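Local coordinates for ORF98 PTP-2 (Cydia pomonella granulosis virus, PDB 6I28), which probably removes phosphate from phosphotyrosine and phosphoserine or phosphothreonine residues of proteins, as a viral member of the dual-specificity phosphatase family, at residues V34-S48 / K98-S111. Numbering follows the deposited sequence.
Sequences VRQNNVGCVVSLIDS and KTVLIHCHAGVSRS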
# COMPACT_ATOMS: atom_id res chain seq x y z
N VAL A 34 9.50 -8.69 -9.44
CA VAL A 34 9.82 -8.89 -8.04
C VAL A 34 11.28 -9.32 -7.87
O VAL A 34 12.01 -8.78 -7.02
CB VAL A 34 8.86 -9.94 -7.44
CG1 VAL A 34 9.40 -10.50 -6.17
CG2 VAL A 34 7.47 -9.35 -7.26
N ARG A 35 11.70 -10.35 -8.63
CA ARG A 35 13.05 -10.89 -8.47
C ARG A 35 14.11 -9.92 -8.99
O ARG A 35 15.15 -9.75 -8.34
CB ARG A 35 13.16 -12.26 -9.16
CG ARG A 35 12.31 -13.32 -8.45
CD ARG A 35 12.11 -14.56 -9.30
NE ARG A 35 13.32 -15.38 -9.33
CZ ARG A 35 13.59 -16.35 -8.47
NH1 ARG A 35 12.73 -16.64 -7.50
NH2 ARG A 35 14.71 -17.04 -8.59
N GLN A 36 13.86 -9.27 -10.12
CA GLN A 36 14.84 -8.32 -10.67
C GLN A 36 15.10 -7.17 -9.70
O GLN A 36 16.24 -6.70 -9.58
CB GLN A 36 14.34 -7.77 -12.00
CG GLN A 36 15.39 -7.10 -12.85
CD GLN A 36 15.07 -7.14 -14.36
OE1 GLN A 36 15.60 -7.97 -15.11
NE2 GLN A 36 14.21 -6.25 -14.79
N ASN A 37 14.06 -6.68 -9.03
CA ASN A 37 14.10 -5.49 -8.18
C ASN A 37 14.33 -5.79 -6.71
O ASN A 37 14.25 -4.86 -5.88
CB ASN A 37 12.81 -4.68 -8.37
CG ASN A 37 12.77 -3.98 -9.71
OD1 ASN A 37 13.53 -3.04 -9.93
ND2 ASN A 37 11.93 -4.46 -10.63
N ASN A 38 14.62 -7.05 -6.36
CA ASN A 38 14.88 -7.48 -4.97
C ASN A 38 13.71 -7.14 -4.04
O ASN A 38 13.91 -6.75 -2.90
CB ASN A 38 16.19 -6.89 -4.43
CG ASN A 38 16.60 -7.50 -3.12
OD1 ASN A 38 16.53 -8.72 -2.95
ND2 ASN A 38 17.05 -6.67 -2.19
N VAL A 39 12.49 -7.27 -4.54
CA VAL A 39 11.31 -7.07 -3.69
C VAL A 39 11.28 -8.22 -2.69
O VAL A 39 11.25 -9.37 -3.07
CB VAL A 39 10.01 -7.04 -4.52
CG1 VAL A 39 8.78 -7.05 -3.60
CG2 VAL A 39 10.02 -5.82 -5.43
N GLY A 40 11.25 -7.89 -1.40
CA GLY A 40 11.31 -8.91 -0.37
C GLY A 40 9.97 -9.41 0.11
O GLY A 40 9.88 -10.49 0.71
N CYS A 41 8.91 -8.66 -0.14
CA CYS A 41 7.59 -8.93 0.42
C CYS A 41 6.55 -8.32 -0.52
O CYS A 41 6.81 -7.35 -1.22
CB CYS A 41 7.63 -8.40 1.87
SG CYS A 41 6.24 -7.79 2.60
N VAL A 42 5.41 -8.96 -0.57
CA VAL A 42 4.31 -8.59 -1.44
C VAL A 42 3.03 -8.54 -0.61
O VAL A 42 2.73 -9.46 0.14
CB VAL A 42 4.17 -9.58 -2.60
CG1 VAL A 42 2.98 -9.17 -3.42
CG2 VAL A 42 5.42 -9.64 -3.46
N VAL A 43 2.28 -7.45 -0.74
CA VAL A 43 0.94 -7.35 -0.16
C VAL A 43 -0.05 -7.29 -1.32
O VAL A 43 -0.09 -6.29 -2.08
CB VAL A 43 0.79 -6.10 0.74
CG1 VAL A 43 -0.61 -5.96 1.29
CG2 VAL A 43 1.81 -6.15 1.83
N SER A 44 -0.94 -8.21 -1.36
CA SER A 44 -1.94 -8.36 -2.43
C SER A 44 -3.28 -7.90 -1.87
O SER A 44 -3.87 -8.56 -0.99
CB SER A 44 -2.02 -9.80 -2.93
OG SER A 44 -0.84 -10.30 -3.53
N LEU A 45 -3.79 -6.80 -2.39
CA LEU A 45 -5.08 -6.24 -1.99
C LEU A 45 -6.02 -6.43 -3.18
O LEU A 45 -6.18 -5.55 -4.04
CB LEU A 45 -4.91 -4.81 -1.65
CG LEU A 45 -3.98 -4.50 -0.48
CD1 LEU A 45 -4.01 -2.98 -0.31
CD2 LEU A 45 -4.31 -5.23 0.72
N ILE A 46 -6.59 -7.62 -3.28
CA ILE A 46 -7.40 -7.99 -4.43
C ILE A 46 -8.66 -8.74 -4.00
O ILE A 46 -8.72 -9.34 -2.93
CB ILE A 46 -6.62 -8.85 -5.46
CG1 ILE A 46 -6.17 -10.18 -4.83
CG2 ILE A 46 -5.37 -8.12 -5.95
CD1 ILE A 46 -5.37 -11.07 -5.73
N ASP A 47 -9.66 -8.68 -4.90
CA ASP A 47 -10.93 -9.39 -4.74
C ASP A 47 -10.96 -10.66 -5.57
O ASP A 47 -11.93 -11.41 -5.49
CB ASP A 47 -12.11 -8.45 -5.15
CG ASP A 47 -11.99 -7.89 -6.59
OD1 ASP A 47 -11.13 -7.01 -6.82
OD2 ASP A 47 -12.82 -8.31 -7.45
N SER A 48 -9.91 -10.92 -6.35
CA SER A 48 -9.78 -12.13 -7.16
C SER A 48 -9.01 -13.19 -6.37
O SER A 48 -8.64 -12.98 -5.21
CB SER A 48 -9.10 -11.81 -8.49
OG SER A 48 -7.81 -11.23 -8.36
N LYS A 98 13.18 -5.47 4.42
CA LYS A 98 12.69 -5.86 3.12
C LYS A 98 12.01 -4.68 2.47
O LYS A 98 11.47 -3.79 3.15
CB LYS A 98 11.75 -7.04 3.31
CG LYS A 98 12.50 -8.36 3.73
CD LYS A 98 11.54 -9.34 4.34
CE LYS A 98 12.29 -10.65 4.61
NZ LYS A 98 11.48 -11.60 5.47
N THR A 99 12.08 -4.64 1.15
CA THR A 99 11.21 -3.76 0.36
C THR A 99 9.89 -4.46 0.08
O THR A 99 9.81 -5.70 0.06
CB THR A 99 11.88 -3.32 -0.94
OG1 THR A 99 12.11 -4.44 -1.73
CG2 THR A 99 13.17 -2.66 -0.71
N VAL A 100 8.83 -3.68 -0.12
CA VAL A 100 7.49 -4.25 -0.24
C VAL A 100 6.85 -3.79 -1.55
O VAL A 100 6.85 -2.60 -1.85
CB VAL A 100 6.59 -3.84 0.95
CG1 VAL A 100 5.28 -4.55 0.91
CG2 VAL A 100 7.24 -4.13 2.27
N LEU A 101 6.29 -4.73 -2.29
CA LEU A 101 5.41 -4.45 -3.41
C LEU A 101 3.98 -4.55 -2.87
O LEU A 101 3.54 -5.62 -2.46
CB LEU A 101 5.61 -5.41 -4.58
CG LEU A 101 4.48 -5.34 -5.61
CD1 LEU A 101 4.36 -3.88 -6.23
CD2 LEU A 101 4.61 -6.41 -6.69
N ILE A 102 3.25 -3.45 -2.90
CA ILE A 102 1.81 -3.42 -2.61
C ILE A 102 1.06 -3.33 -3.94
O ILE A 102 1.29 -2.44 -4.77
CB ILE A 102 1.41 -2.24 -1.72
CG1 ILE A 102 2.21 -2.16 -0.41
CG2 ILE A 102 -0.11 -2.32 -1.41
CD1 ILE A 102 2.18 -0.73 0.16
N HIS A 103 0.19 -4.28 -4.22
CA HIS A 103 -0.49 -4.30 -5.50
C HIS A 103 -1.99 -4.60 -5.34
O HIS A 103 -2.43 -5.30 -4.41
CB HIS A 103 0.11 -5.33 -6.47
CG HIS A 103 -0.39 -6.74 -6.30
ND1 HIS A 103 -1.47 -7.26 -6.99
CD2 HIS A 103 0.06 -7.75 -5.51
CE1 HIS A 103 -1.65 -8.52 -6.63
NE2 HIS A 103 -0.74 -8.84 -5.74
N CYS A 104 -2.76 -4.09 -6.28
CA CYS A 104 -4.15 -4.45 -6.49
C CYS A 104 -4.30 -4.85 -7.94
O CYS A 104 -3.48 -5.64 -8.46
CB CYS A 104 -5.07 -3.31 -6.06
SG CYS A 104 -4.76 -1.67 -6.71
N HIS A 105 -5.33 -4.38 -8.63
CA HIS A 105 -5.50 -4.69 -10.05
C HIS A 105 -4.96 -3.59 -10.96
O HIS A 105 -4.31 -3.89 -11.96
CB HIS A 105 -6.97 -4.97 -10.36
CG HIS A 105 -7.38 -6.36 -10.00
ND1 HIS A 105 -6.65 -7.47 -10.39
CD2 HIS A 105 -8.40 -6.84 -9.26
CE1 HIS A 105 -7.23 -8.57 -9.93
NE2 HIS A 105 -8.29 -8.21 -9.24
N ALA A 106 -5.18 -2.32 -10.62
CA ALA A 106 -4.73 -1.20 -11.43
C ALA A 106 -3.59 -0.43 -10.79
O ALA A 106 -2.93 0.35 -11.48
CB ALA A 106 -5.90 -0.24 -11.70
N GLY A 107 -3.30 -0.67 -9.53
CA GLY A 107 -2.27 0.07 -8.85
C GLY A 107 -2.51 1.57 -8.72
O GLY A 107 -1.53 2.32 -8.63
N VAL A 108 -3.77 2.01 -8.67
CA VAL A 108 -4.08 3.44 -8.54
C VAL A 108 -4.98 3.75 -7.36
O VAL A 108 -5.08 4.94 -6.99
CB VAL A 108 -4.69 4.01 -9.83
CG1 VAL A 108 -3.69 3.91 -11.04
CG2 VAL A 108 -6.05 3.36 -10.16
N SER A 109 -5.67 2.79 -6.74
CA SER A 109 -6.62 3.09 -5.67
C SER A 109 -6.39 2.23 -4.42
O SER A 109 -5.84 2.73 -3.43
CB SER A 109 -8.04 2.94 -6.21
OG SER A 109 -8.99 3.30 -5.21
N ARG A 110 -6.73 0.94 -4.45
CA ARG A 110 -6.54 0.12 -3.25
C ARG A 110 -5.10 0.16 -2.76
O ARG A 110 -4.82 0.55 -1.62
CB ARG A 110 -6.94 -1.34 -3.51
CG ARG A 110 -8.35 -1.72 -3.09
CD ARG A 110 -8.82 -3.06 -3.54
NE ARG A 110 -8.86 -3.15 -4.98
CZ ARG A 110 -9.41 -4.12 -5.68
NH1 ARG A 110 -10.01 -5.14 -5.08
NH2 ARG A 110 -9.37 -4.06 -7.00
N SER A 111 -4.16 -0.31 -3.61
CA SER A 111 -2.74 -0.38 -3.22
C SER A 111 -2.20 1.01 -2.90
O SER A 111 -1.47 1.20 -1.90
CB SER A 111 -1.92 -1.04 -4.34
OG SER A 111 -2.13 -0.35 -5.58
O HOH W 1 13.96 -6.53 -0.15
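The hydroxyl OG of S44 is gripped twice: by NE2 of H103, 2.7 Å away, and by H64 of the neighbouring strand 64-68. Across the imidazole, ND1 of H103 donates to a lone pair of C104 O, so both ring nitrogens are engaged and the ring's rotation is fixed; CG1 of V42 meets its edge. The backbones alongside pair as parallel strands: V43 N bonds to L101 O (2.8 Å) and H103 N to V43 O (2.9 Å), and L45 N donates to H103 O. The phosphatase signature, H-C-x5-R-S, begins on the last residue of strand 100-103, H103, and runs into helix 110-123 at S111. S111 N donates to C104 SG (3.4 Å), so the helix start holds the cysteine side chain. R110, its chain bent at chi3 (-62°), sends NH1 to D47 OD1 at 2.8 Å, a nearly straight hydrogen bond within a salt bridge, on the carboxylate's anti side; C69 O also holds NH1, while L45 O lies over one guanidinium face. H105 turns a ring face to CG2 of I46. Strands 41-46 and 100-103 lie between strands 64-68 and 18-21, with V43 and V100 against helix 82-95 and I102 against helix 110-123.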